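Local coordinates for 11R-lipoxygenase (PDB 3VF1), which is a calcium-dependent lipoxygenase, a non-heme iron dioxygenase that probably adds molecular oxygen to polyunsaturated fatty acids, at residues L203-L216 / H620-T634. Residues are numbered along the deposited sequence; the frame is centred on the assembly and turned at random.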
loop_
_atom_site.group_PDB
_atom_site.type_symbol
_atom_site.label_atom_id
_atom_site.label_comp_id
_atom_site.label_asym_id
_atom_site.label_seq_id
_atom_site.Cartn_x
_atom_site.Cartn_y
_atom_site.Cartn_z
ATOM N N LEU A 203 3.280 12.334 -12.105
ATOM C CA LEU A 203 3.939 11.071 -12.415
ATOM C C LEU A 203 3.048 10.130 -13.223
ATOM O O LEU A 203 3.548 9.269 -13.948
ATOM C CB LEU A 203 4.376 10.383 -11.118
ATOM C CG LEU A 203 5.747 9.701 -11.125
ATOM C CD1 LEU A 203 6.858 10.713 -11.364
ATOM C CD2 LEU A 203 5.973 8.962 -9.816
ATOM N N PHE A 204 1.734 10.296 -13.099
ATOM C CA PHE A 204 0.790 9.399 -13.761
ATOM C C PHE A 204 0.228 9.989 -15.051
ATOM O O PHE A 204 -0.690 9.426 -15.649
ATOM C CB PHE A 204 -0.350 9.037 -12.811
ATOM C CG PHE A 204 0.114 8.439 -11.515
ATOM C CD1 PHE A 204 1.359 7.833 -11.419
ATOM C CD2 PHE A 204 -0.690 8.485 -10.390
ATOM C CE1 PHE A 204 1.788 7.284 -10.226
ATOM C CE2 PHE A 204 -0.265 7.938 -9.194
ATOM C CZ PHE A 204 0.976 7.336 -9.113
ATOM N N ARG A 205 0.771 11.124 -15.475
ATOM C CA ARG A 205 0.426 11.675 -16.776
ATOM C C ARG A 205 1.231 10.912 -17.819
ATOM O O ARG A 205 2.441 10.744 -17.674
ATOM C CB ARG A 205 0.743 13.170 -16.839
ATOM C CG ARG A 205 2.219 13.488 -17.020
ATOM C CD ARG A 205 2.483 14.979 -16.896
ATOM N NE ARG A 205 3.708 15.375 -17.584
ATOM C CZ ARG A 205 4.222 16.601 -17.559
ATOM N NH1 ARG A 205 3.626 17.568 -16.869
ATOM N NH2 ARG A 205 5.339 16.861 -18.223
ATOM N N VAL A 206 0.558 10.435 -18.861
ATOM C CA VAL A 206 1.214 9.611 -19.867
ATOM C C VAL A 206 1.172 10.292 -21.230
ATOM O O VAL A 206 0.564 9.785 -22.173
ATOM C CB VAL A 206 0.561 8.221 -19.971
ATOM C CG1 VAL A 206 1.460 7.283 -20.752
ATOM C CG2 VAL A 206 0.282 7.661 -18.584
ATOM N N GLY A 207 1.823 11.446 -21.321
ATOM C CA GLY A 207 1.881 12.192 -22.563
ATOM C C GLY A 207 3.114 11.848 -23.373
ATOM O O GLY A 207 3.848 10.917 -23.044
ATOM N N LEU A 208 3.340 12.611 -24.437
ATOM C CA LEU A 208 4.464 12.377 -25.334
ATOM C C LEU A 208 5.793 12.421 -24.588
ATOM O O LEU A 208 6.685 11.613 -24.844
ATOM C CB LEU A 208 4.461 13.419 -26.453
ATOM C CG LEU A 208 5.582 13.323 -27.488
ATOM C CD1 LEU A 208 5.545 11.985 -28.211
ATOM C CD2 LEU A 208 5.477 14.472 -28.475
ATOM N N ALA A 209 5.918 13.367 -23.663
ATOM C CA ALA A 209 7.161 13.555 -22.922
ATOM C C ALA A 209 7.477 12.346 -22.046
ATOM O O ALA A 209 8.643 12.051 -21.774
ATOM C CB ALA A 209 7.081 14.816 -22.076
ATOM N N ASP A 210 6.435 11.649 -21.602
ATOM C CA ASP A 210 6.610 10.475 -20.757
ATOM C C ASP A 210 7.046 9.284 -21.602
ATOM O O ASP A 210 7.830 8.448 -21.153
ATOM C CB ASP A 210 5.315 10.164 -20.011
ATOM C CG ASP A 210 4.794 11.359 -19.234
ATOM O OD1 ASP A 210 5.283 11.599 -18.108
ATOM O OD2 ASP A 210 3.897 12.061 -19.750
ATOM N N PHE A 211 6.529 9.211 -22.825
ATOM C CA PHE A 211 7.012 8.244 -23.802
ATOM C C PHE A 211 8.486 8.510 -24.077
ATOM O O PHE A 211 9.291 7.585 -24.184
ATOM C CB PHE A 211 6.238 8.369 -25.114
ATOM C CG PHE A 211 4.971 7.565 -25.162
ATOM C CD1 PHE A 211 3.995 7.710 -24.192
ATOM C CD2 PHE A 211 4.746 6.677 -26.199
ATOM C CE1 PHE A 211 2.827 6.972 -24.250
ATOM C CE2 PHE A 211 3.581 5.940 -26.262
ATOM C CZ PHE A 211 2.622 6.088 -25.287
ATOM N N ALA A 212 8.824 9.790 -24.190
ATOM C CA ALA A 212 10.174 10.210 -24.539
ATOM C C ALA A 212 11.165 9.916 -23.417
ATOM O O ALA A 212 12.337 9.641 -23.678
ATOM C CB ALA A 212 10.182 11.685 -24.874
ATOM N N ASN A 213 10.701 9.979 -22.173
ATOM C CA ASN A 213 11.557 9.672 -21.032
ATOM C C ASN A 213 12.049 8.228 -21.071
ATOM O O ASN A 213 13.127 7.918 -20.566
ATOM C CB ASN A 213 10.826 9.940 -19.714
ATOM C CG ASN A 213 10.707 11.423 -19.405
ATOM O OD1 ASN A 213 11.492 12.236 -19.895
ATOM N ND2 ASN A 213 9.725 11.780 -18.582
ATOM N N LEU A 214 11.253 7.352 -21.674
ATOM C CA LEU A 214 11.617 5.945 -21.801
ATOM C C LEU A 214 12.308 5.664 -23.133
ATOM O O LEU A 214 12.725 4.537 -23.398
ATOM C CB LEU A 214 10.373 5.064 -21.672
ATOM C CG LEU A 214 9.580 5.209 -20.373
ATOM C CD1 LEU A 214 8.352 4.315 -20.401
ATOM C CD2 LEU A 214 10.454 4.888 -19.167
ATOM N N GLY A 215 12.420 6.689 -23.972
ATOM C CA GLY A 215 13.054 6.546 -25.271
ATOM C C GLY A 215 12.157 5.838 -26.269
ATOM O O GLY A 215 12.638 5.132 -27.156
ATOM N N LEU A 216 10.848 6.038 -26.129
ATOM C CA LEU A 216 9.870 5.346 -26.963
ATOM C C LEU A 216 8.859 6.305 -27.588
ATOM O O LEU A 216 7.756 5.899 -27.955
ATOM C CB LEU A 216 9.129 4.300 -26.130
ATOM C CG LEU A 216 9.988 3.176 -25.547
ATOM C CD1 LEU A 216 9.183 2.339 -24.564
ATOM C CD2 LEU A 216 10.543 2.307 -26.659
ATOM N N HIS A 620 1.025 1.819 -28.915
ATOM C CA HIS A 620 0.776 2.944 -28.020
ATOM C C HIS A 620 0.273 2.475 -26.658
ATOM O O HIS A 620 0.705 2.976 -25.621
ATOM C CB HIS A 620 -0.239 3.909 -28.633
ATOM C CG HIS A 620 -0.666 5.003 -27.704
ATOM N ND1 HIS A 620 0.055 6.166 -27.543
ATOM C CD2 HIS A 620 -1.738 5.108 -26.882
ATOM C CE1 HIS A 620 -0.555 6.944 -26.667
ATOM N NE2 HIS A 620 -1.645 6.324 -26.249
ATOM N N GLN A 621 -0.640 1.510 -26.670
ATOM C CA GLN A 621 -1.241 1.002 -25.441
ATOM C C GLN A 621 -0.200 0.318 -24.562
ATOM O O GLN A 621 -0.203 0.480 -23.340
ATOM C CB GLN A 621 -2.368 0.019 -25.764
ATOM C CG GLN A 621 -3.596 0.656 -26.395
ATOM C CD GLN A 621 -4.574 -0.374 -26.927
ATOM O OE1 GLN A 621 -4.194 -1.505 -27.230
ATOM N NE2 GLN A 621 -5.842 0.011 -27.037
ATOM N N ALA A 622 0.691 -0.445 -25.190
ATOM C CA ALA A 622 1.703 -1.196 -24.458
ATOM C C ALA A 622 2.708 -0.261 -23.792
ATOM O O ALA A 622 3.130 -0.497 -22.661
ATOM C CB ALA A 622 2.412 -2.165 -25.385
ATOM N N VAL A 623 3.090 0.802 -24.492
ATOM C CA VAL A 623 4.013 1.785 -23.933
ATOM C C VAL A 623 3.361 2.503 -22.755
ATOM O O VAL A 623 4.014 2.789 -21.751
ATOM C CB VAL A 623 4.442 2.831 -24.979
ATOM C CG1 VAL A 623 5.307 3.904 -24.334
ATOM C CG2 VAL A 623 5.187 2.167 -26.124
ATOM N N THR A 624 2.070 2.795 -22.886
ATOM C CA THR A 624 1.332 3.468 -21.825
ATOM C C THR A 624 1.410 2.668 -20.532
ATOM O O THR A 624 1.584 3.235 -19.453
ATOM C CB THR A 624 -0.147 3.677 -22.202
ATOM O OG1 THR A 624 -0.244 4.648 -23.252
ATOM C CG2 THR A 624 -0.948 4.160 -20.997
ATOM N N MET A 625 1.286 1.350 -20.639
ATOM C CA MET A 625 1.318 0.490 -19.463
ATOM C C MET A 625 2.695 0.504 -18.810
ATOM O O MET A 625 2.805 0.562 -17.587
ATOM C CB MET A 625 0.933 -0.944 -19.829
ATOM C CG MET A 625 0.860 -1.877 -18.629
ATOM S SD MET A 625 -0.236 -1.242 -17.341
ATOM C CE MET A 625 -0.121 -2.541 -16.113
ATOM N N VAL A 626 3.741 0.451 -19.626
ATOM C CA VAL A 626 5.109 0.451 -19.114
ATOM C C VAL A 626 5.431 1.774 -18.428
ATOM O O VAL A 626 6.124 1.803 -17.413
ATOM C CB VAL A 626 6.135 0.199 -20.236
ATOM C CG1 VAL A 626 7.551 0.465 -19.739
ATOM C CG2 VAL A 626 6.008 -1.223 -20.758
ATOM N N SER A 627 4.926 2.868 -18.989
ATOM C CA SER A 627 5.121 4.185 -18.399
ATOM C C SER A 627 4.452 4.248 -17.031
ATOM O O SER A 627 5.008 4.797 -16.079
ATOM C CB SER A 627 4.545 5.269 -19.315
ATOM O OG SER A 627 4.810 6.565 -18.806
ATOM N N VAL A 628 3.256 3.676 -16.941
ATOM C CA VAL A 628 2.502 3.661 -15.693
ATOM C C VAL A 628 3.176 2.776 -14.650
ATOM O O VAL A 628 3.443 3.217 -13.532
ATOM C CB VAL A 628 1.060 3.174 -15.922
ATOM C CG1 VAL A 628 0.400 2.791 -14.601
ATOM C CG2 VAL A 628 0.251 4.247 -16.640
ATOM N N VAL A 629 3.449 1.528 -15.017
ATOM C CA VAL A 629 4.085 0.584 -14.103
ATOM C C VAL A 629 5.432 1.114 -13.620
ATOM O O VAL A 629 5.811 0.912 -12.469
ATOM C CB VAL A 629 4.291 -0.791 -14.764
ATOM C CG1 VAL A 629 5.235 -1.653 -13.933
ATOM C CG2 VAL A 629 2.956 -1.489 -14.950
ATOM N N ASN A 630 6.153 1.793 -14.505
ATOM C CA ASN A 630 7.430 2.385 -14.142
ATOM C C ASN A 630 7.239 3.482 -13.098
ATOM O O ASN A 630 8.086 3.679 -12.227
ATOM C CB ASN A 630 8.127 2.949 -15.381
ATOM C CG ASN A 630 9.482 3.548 -15.066
ATOM O OD1 ASN A 630 10.446 2.826 -14.803
ATOM N ND2 ASN A 630 9.569 4.876 -15.101
ATOM N N ALA A 631 6.114 4.185 -13.189
ATOM C CA ALA A 631 5.790 5.243 -12.240
ATOM C C ALA A 631 5.332 4.671 -10.900
ATOM O O ALA A 631 5.767 5.130 -9.845
ATOM C CB ALA A 631 4.718 6.153 -12.815
ATOM N N LEU A 632 4.458 3.672 -10.945
ATOM C CA LEU A 632 3.925 3.065 -9.728
ATOM C C LEU A 632 5.022 2.436 -8.873
ATOM O O LEU A 632 4.863 2.303 -7.661
ATOM C CB LEU A 632 2.874 2.007 -10.072
ATOM C CG LEU A 632 1.579 2.509 -10.717
ATOM C CD1 LEU A 632 0.681 1.336 -11.075
ATOM C CD2 LEU A 632 0.846 3.476 -9.800
ATOM N N THR A 633 6.130 2.051 -9.500
ATOM C CA THR A 633 7.229 1.412 -8.778
ATOM C C THR A 633 8.343 2.402 -8.444
ATOM O O THR A 633 9.483 2.005 -8.211
ATOM C CB THR A 633 7.836 0.235 -9.580
ATOM O OG1 THR A 633 8.431 0.723 -10.790
ATOM C CG2 THR A 633 6.771 -0.800 -9.910
ATOM N N THR A 634 8.007 3.689 -8.416
ATOM C CA THR A 634 8.983 4.724 -8.095
ATOM C C THR A 634 9.384 4.669 -6.624
ATOM O O THR A 634 8.537 4.761 -5.736
ATOM C CB THR A 634 8.430 6.132 -8.392
ATOM O OG1 THR A 634 8.168 6.265 -9.795
ATOM C CG2 THR A 634 9.428 7.202 -7.968
HETATM O O HOH W 1 3.283 8.460 -16.904
#
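H620 meets the ring of F211 near the start of the 620-632 helix: the planes lie 22° from parallel but are slid apart, centroids 5.1 Å away, with little overlap. The imidazole gets there because CG is anti to the backbone N (chi1 173°). F220 packs edge-to-face against both rings. One turn on, V623 lays CG1 over one face of F211, 3.4 Å from the centroid and 17° off the ring normal, a CH-pi contact; L216 touches the same methyl through CD1. T624 brings OG1 to the edge of F211 while that hydroxyl bonds back to H620 O from above the carbonyl plane, and its CG2 meets V206 CG1. With an alanine at F211, V623 CG1 would probably lose the ring face it lies on, and H620, still against F220, would be held less firmly. V626 borders L214, whose CD1 also rests on S627 CA at 3.8 Å. S627 OG, beside V206 CG1 and D210 CB, donates to a water that in turn gives its protons to L203 O and R205 O, the latter at 2.6 Å. V628 and V206 cross at about a right angle through their CG2 methyls. A631 CB packs against L203 O, at 3.5 Å, and meets the F204 ring at its edge, 4.0 Å from CD1. L632 sends CD2 to F204 CE1 and CZ, and T634 OG1, bonded to A631 O, meets L203 CD2 tip to tip. The iron lies about 5 Å from the L632 side chain, and L632 O accepts from the iron ligand N579, while L203 packs near I698, another ligand. Apolar packing thus holds the segments, the polar link is one water serving S627 and two carbonyls, and the L203/L632 end lies beside the iron site.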